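Local atomic coordinates of recombination protein uvsY (Enterobacteria phage T4, PDB entry 4ZWS), a protein that promotes assembly of the UvsX recombinase on single-stranded DNA and helps it displace bound gp32 during phage DNA synthesis and recombination. Residues Val14-Ala25 with Arg120-Arg131. Numbering follows the deposited sequence.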
# COMPACT_ATOMS: atom_id res chain seq x y z
N VAL A 14 9.51 27.22 -10.76
CA VAL A 14 9.34 27.09 -9.32
C VAL A 14 10.05 28.17 -8.51
O VAL A 14 9.81 28.31 -7.32
CB VAL A 14 9.82 25.70 -8.81
CG1 VAL A 14 9.01 24.60 -9.47
CG2 VAL A 14 11.29 25.49 -9.08
N PHE A 15 10.91 28.94 -9.17
CA PHE A 15 11.60 30.04 -8.51
C PHE A 15 10.56 30.98 -7.88
O PHE A 15 9.51 31.22 -8.46
CB PHE A 15 12.49 30.81 -9.49
CG PHE A 15 13.24 31.95 -8.86
CD1 PHE A 15 14.37 31.71 -8.10
CD2 PHE A 15 12.80 33.25 -9.02
CE1 PHE A 15 15.06 32.77 -7.50
CE2 PHE A 15 13.48 34.32 -8.42
CZ PHE A 15 14.62 34.07 -7.66
N ILE A 16 10.84 31.46 -6.68
CA ILE A 16 9.91 32.36 -6.01
C ILE A 16 10.50 33.75 -5.83
O ILE A 16 11.55 33.91 -5.20
CB ILE A 16 9.50 31.83 -4.64
CG1 ILE A 16 8.90 30.43 -4.76
CG2 ILE A 16 8.54 32.79 -3.98
CD1 ILE A 16 8.59 29.77 -3.43
N ASP A 17 9.84 34.75 -6.41
CA ASP A 17 10.25 36.14 -6.23
C ASP A 17 9.56 36.73 -4.99
O ASP A 17 8.38 37.05 -5.02
CB ASP A 17 9.90 36.96 -7.47
CG ASP A 17 10.47 38.36 -7.43
OD1 ASP A 17 10.86 38.82 -6.33
OD2 ASP A 17 10.51 39.02 -8.50
N SER A 18 10.33 36.90 -3.92
CA SER A 18 9.83 37.41 -2.64
C SER A 18 9.21 38.81 -2.71
O SER A 18 8.34 39.16 -1.91
CB SER A 18 10.96 37.41 -1.63
OG SER A 18 11.56 36.14 -1.58
N THR A 19 9.69 39.61 -3.65
CA THR A 19 9.23 40.98 -3.80
C THR A 19 7.80 41.06 -4.39
O THR A 19 7.16 42.10 -4.30
CB THR A 19 10.20 41.79 -4.69
OG1 THR A 19 10.26 41.22 -6.01
CG2 THR A 19 11.59 41.77 -4.09
N LYS A 20 7.33 39.98 -5.01
CA LYS A 20 6.01 39.92 -5.65
C LYS A 20 5.24 38.69 -5.17
O LYS A 20 4.74 37.90 -5.98
CB LYS A 20 6.15 39.85 -7.16
CG LYS A 20 7.08 40.89 -7.75
CD LYS A 20 7.18 40.70 -9.26
CE LYS A 20 7.50 39.25 -9.55
NZ LYS A 20 7.87 39.05 -10.96
N LEU A 21 5.14 38.54 -3.86
CA LEU A 21 4.64 37.31 -3.29
C LEU A 21 3.16 37.03 -3.61
O LEU A 21 2.80 35.88 -3.91
CB LEU A 21 4.92 37.35 -1.80
CG LEU A 21 5.32 36.02 -1.18
CD1 LEU A 21 6.52 35.49 -1.93
CD2 LEU A 21 5.73 36.29 0.25
N GLN A 22 2.30 38.05 -3.61
CA GLN A 22 0.88 37.86 -3.98
C GLN A 22 0.74 37.43 -5.43
O GLN A 22 -0.09 36.58 -5.75
CB GLN A 22 0.05 39.12 -3.76
CG GLN A 22 -0.25 39.45 -2.32
CD GLN A 22 -1.04 40.74 -2.19
OE1 GLN A 22 -2.18 40.76 -1.73
NE2 GLN A 22 -0.39 41.85 -2.56
N TYR A 23 1.55 38.04 -6.29
CA TYR A 23 1.58 37.64 -7.68
C TYR A 23 1.98 36.18 -7.81
O TYR A 23 1.35 35.42 -8.54
CB TYR A 23 2.56 38.52 -8.47
CG TYR A 23 2.85 37.92 -9.82
CD1 TYR A 23 2.00 38.13 -10.89
CD2 TYR A 23 3.96 37.09 -10.00
CE1 TYR A 23 2.25 37.54 -12.12
CE2 TYR A 23 4.21 36.50 -11.22
CZ TYR A 23 3.36 36.73 -12.28
OH TYR A 23 3.62 36.14 -13.50
N GLU A 24 3.00 35.77 -7.07
CA GLU A 24 3.51 34.41 -7.19
C GLU A 24 2.44 33.41 -6.79
O GLU A 24 2.33 32.34 -7.38
CB GLU A 24 4.78 34.22 -6.36
CG GLU A 24 5.99 35.03 -6.85
CD GLU A 24 6.66 34.45 -8.09
OE1 GLU A 24 7.91 34.50 -8.16
OE2 GLU A 24 5.96 33.95 -9.00
N ALA A 25 1.65 33.78 -5.79
CA ALA A 25 0.54 32.96 -5.33
C ALA A 25 -0.51 32.75 -6.41
O ALA A 25 -0.98 31.64 -6.60
CB ALA A 25 -0.09 33.58 -4.12
N ARG A 120 4.75 24.44 -3.86
CA ARG A 120 5.17 25.82 -4.04
C ARG A 120 4.11 26.81 -3.53
O ARG A 120 4.44 27.82 -2.91
CB ARG A 120 5.47 26.08 -5.52
CG ARG A 120 5.99 27.48 -5.83
CD ARG A 120 6.30 27.59 -7.31
NE ARG A 120 6.84 28.90 -7.65
CZ ARG A 120 6.08 29.94 -7.99
NH1 ARG A 120 4.76 29.82 -8.03
NH2 ARG A 120 6.65 31.10 -8.28
N GLY A 121 2.84 26.50 -3.77
CA GLY A 121 1.76 27.33 -3.27
C GLY A 121 1.80 27.45 -1.76
O GLY A 121 1.61 28.54 -1.21
N PHE A 122 2.05 26.35 -1.07
CA PHE A 122 2.14 26.38 0.37
C PHE A 122 3.38 27.12 0.86
O PHE A 122 3.30 27.85 1.86
CB PHE A 122 2.08 24.98 0.95
CG PHE A 122 0.74 24.33 0.78
CD1 PHE A 122 -0.29 24.63 1.66
CD2 PHE A 122 0.52 23.41 -0.23
CE1 PHE A 122 -1.54 24.04 1.51
CE2 PHE A 122 -0.71 22.81 -0.38
CZ PHE A 122 -1.75 23.13 0.49
N ALA A 123 4.52 26.90 0.21
CA ALA A 123 5.73 27.63 0.57
C ALA A 123 5.46 29.14 0.53
O ALA A 123 5.84 29.87 1.44
CB ALA A 123 6.86 27.27 -0.35
N ILE A 124 4.80 29.59 -0.53
CA ILE A 124 4.48 31.00 -0.68
C ILE A 124 3.61 31.50 0.46
O ILE A 124 3.87 32.56 1.03
CB ILE A 124 3.80 31.27 -2.03
CG1 ILE A 124 4.76 30.93 -3.17
CG2 ILE A 124 3.33 32.72 -2.11
CD1 ILE A 124 4.16 30.98 -4.56
N LYS A 125 2.58 30.73 0.81
CA LYS A 125 1.69 31.06 1.92
C LYS A 125 2.46 31.11 3.24
O LYS A 125 2.26 32.01 4.05
CB LYS A 125 0.54 30.05 2.02
CG LYS A 125 -0.43 30.31 3.17
CD LYS A 125 -0.94 31.73 3.10
CE LYS A 125 -1.78 32.12 4.31
NZ LYS A 125 -2.05 33.59 4.32
N HIS A 126 3.33 30.14 3.44
CA HIS A 126 4.12 30.05 4.66
C HIS A 126 4.99 31.30 4.82
O HIS A 126 5.08 31.88 5.90
CB HIS A 126 4.98 28.79 4.65
CG HIS A 126 4.19 27.51 4.65
ND1 HIS A 126 4.74 26.28 4.32
CD2 HIS A 126 2.89 27.26 4.94
CE1 HIS A 126 3.82 25.35 4.40
NE2 HIS A 126 2.68 25.91 4.78
N ILE A 127 5.61 31.72 3.72
CA ILE A 127 6.48 32.89 3.70
C ILE A 127 5.70 34.17 4.03
O ILE A 127 6.20 35.04 4.75
CB ILE A 127 7.20 33.02 2.36
CG1 ILE A 127 8.14 31.82 2.16
CG2 ILE A 127 7.97 34.33 2.27
CD1 ILE A 127 8.68 31.66 0.75
N GLN A 128 4.48 34.29 3.51
CA GLN A 128 3.62 35.43 3.80
C GLN A 128 3.26 35.48 5.29
O GLN A 128 3.30 36.54 5.91
CB GLN A 128 2.34 35.38 2.96
CG GLN A 128 2.59 35.64 1.50
CD GLN A 128 1.42 35.30 0.60
OE1 GLN A 128 0.75 34.29 0.79
NE2 GLN A 128 1.18 36.14 -0.40
N ASP A 129 2.89 34.33 5.84
CA ASP A 129 2.59 34.20 7.26
C ASP A 129 3.78 34.61 8.13
O ASP A 129 3.60 35.26 9.16
CB ASP A 129 2.16 32.77 7.59
CG ASP A 129 0.77 32.45 7.06
OD1 ASP A 129 0.06 33.40 6.66
OD2 ASP A 129 0.39 31.26 7.05
N MET A 130 4.98 34.23 7.70
CA MET A 130 6.20 34.56 8.42
C MET A 130 6.43 36.07 8.40
O MET A 130 6.79 36.68 9.41
CB MET A 130 7.42 33.85 7.81
CG MET A 130 7.41 32.32 7.89
SD MET A 130 8.78 31.53 6.99
CE MET A 130 8.26 29.81 6.98
N ARG A 131 6.21 36.68 7.23
CA ARG A 131 6.36 38.11 7.09
C ARG A 131 5.36 38.88 7.95
O ARG A 131 5.72 39.88 8.58
CB ARG A 131 6.28 38.54 5.63
CG ARG A 131 7.52 38.10 4.90
CD ARG A 131 7.58 38.62 3.51
NE ARG A 131 8.84 38.24 2.90
CZ ARG A 131 9.25 38.70 1.72
NH1 ARG A 131 8.56 39.63 1.08
NH2 ARG A 131 10.41 38.29 1.24
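Arg120 and Ile124 of helix 91-135 pack against the loop 15-20 and the first turn of helix 21-64, a contact in which a buried arginine ties the loop to the helix that follows it. Arg120 leaves its helix fully extended, CG anti to the backbone N (chi1 -177°), which carries the guanidinium between the incoming and outgoing chain. Its NE, sitting well above the carbonyl plane, donates to Val14 O at 3.0 Å; NH2 makes a straighter bond to Phe15 O (2.9 Å, 170° at the hydrogen). The same NH2 forms a salt bridge with Glu24 OE2 at 3.0 Å, its hydrogen bond weak, the carboxylate plane standing steeply against the guanidinium. Glu24 bends at chi2 and its OE1 accepts from the backbone N of Asp17, so the carboxylate bridges Arg120 and a second point of the loop. Ile124 CD1 lies over one guanidinium face, near its rim, and its CG1 meets Ile16 CD1 at 4.0 Å. Further along, Leu21 CD2 presses on Ile127 CG2 (3.6 Å) and on the aliphatic CG of Gln128. Arg131 NH1 adds a weak bond to Ser18 O, but its NE is held by Gln22 of the second subunit. The segments 21-25 and 120-131 run roughly antiparallel (155°), Asn28 of helix 21-64 takes Arg120 NH1, and the second subunit of the heptamer packs Met30 on Val14 and its own Ala25 on Ala123.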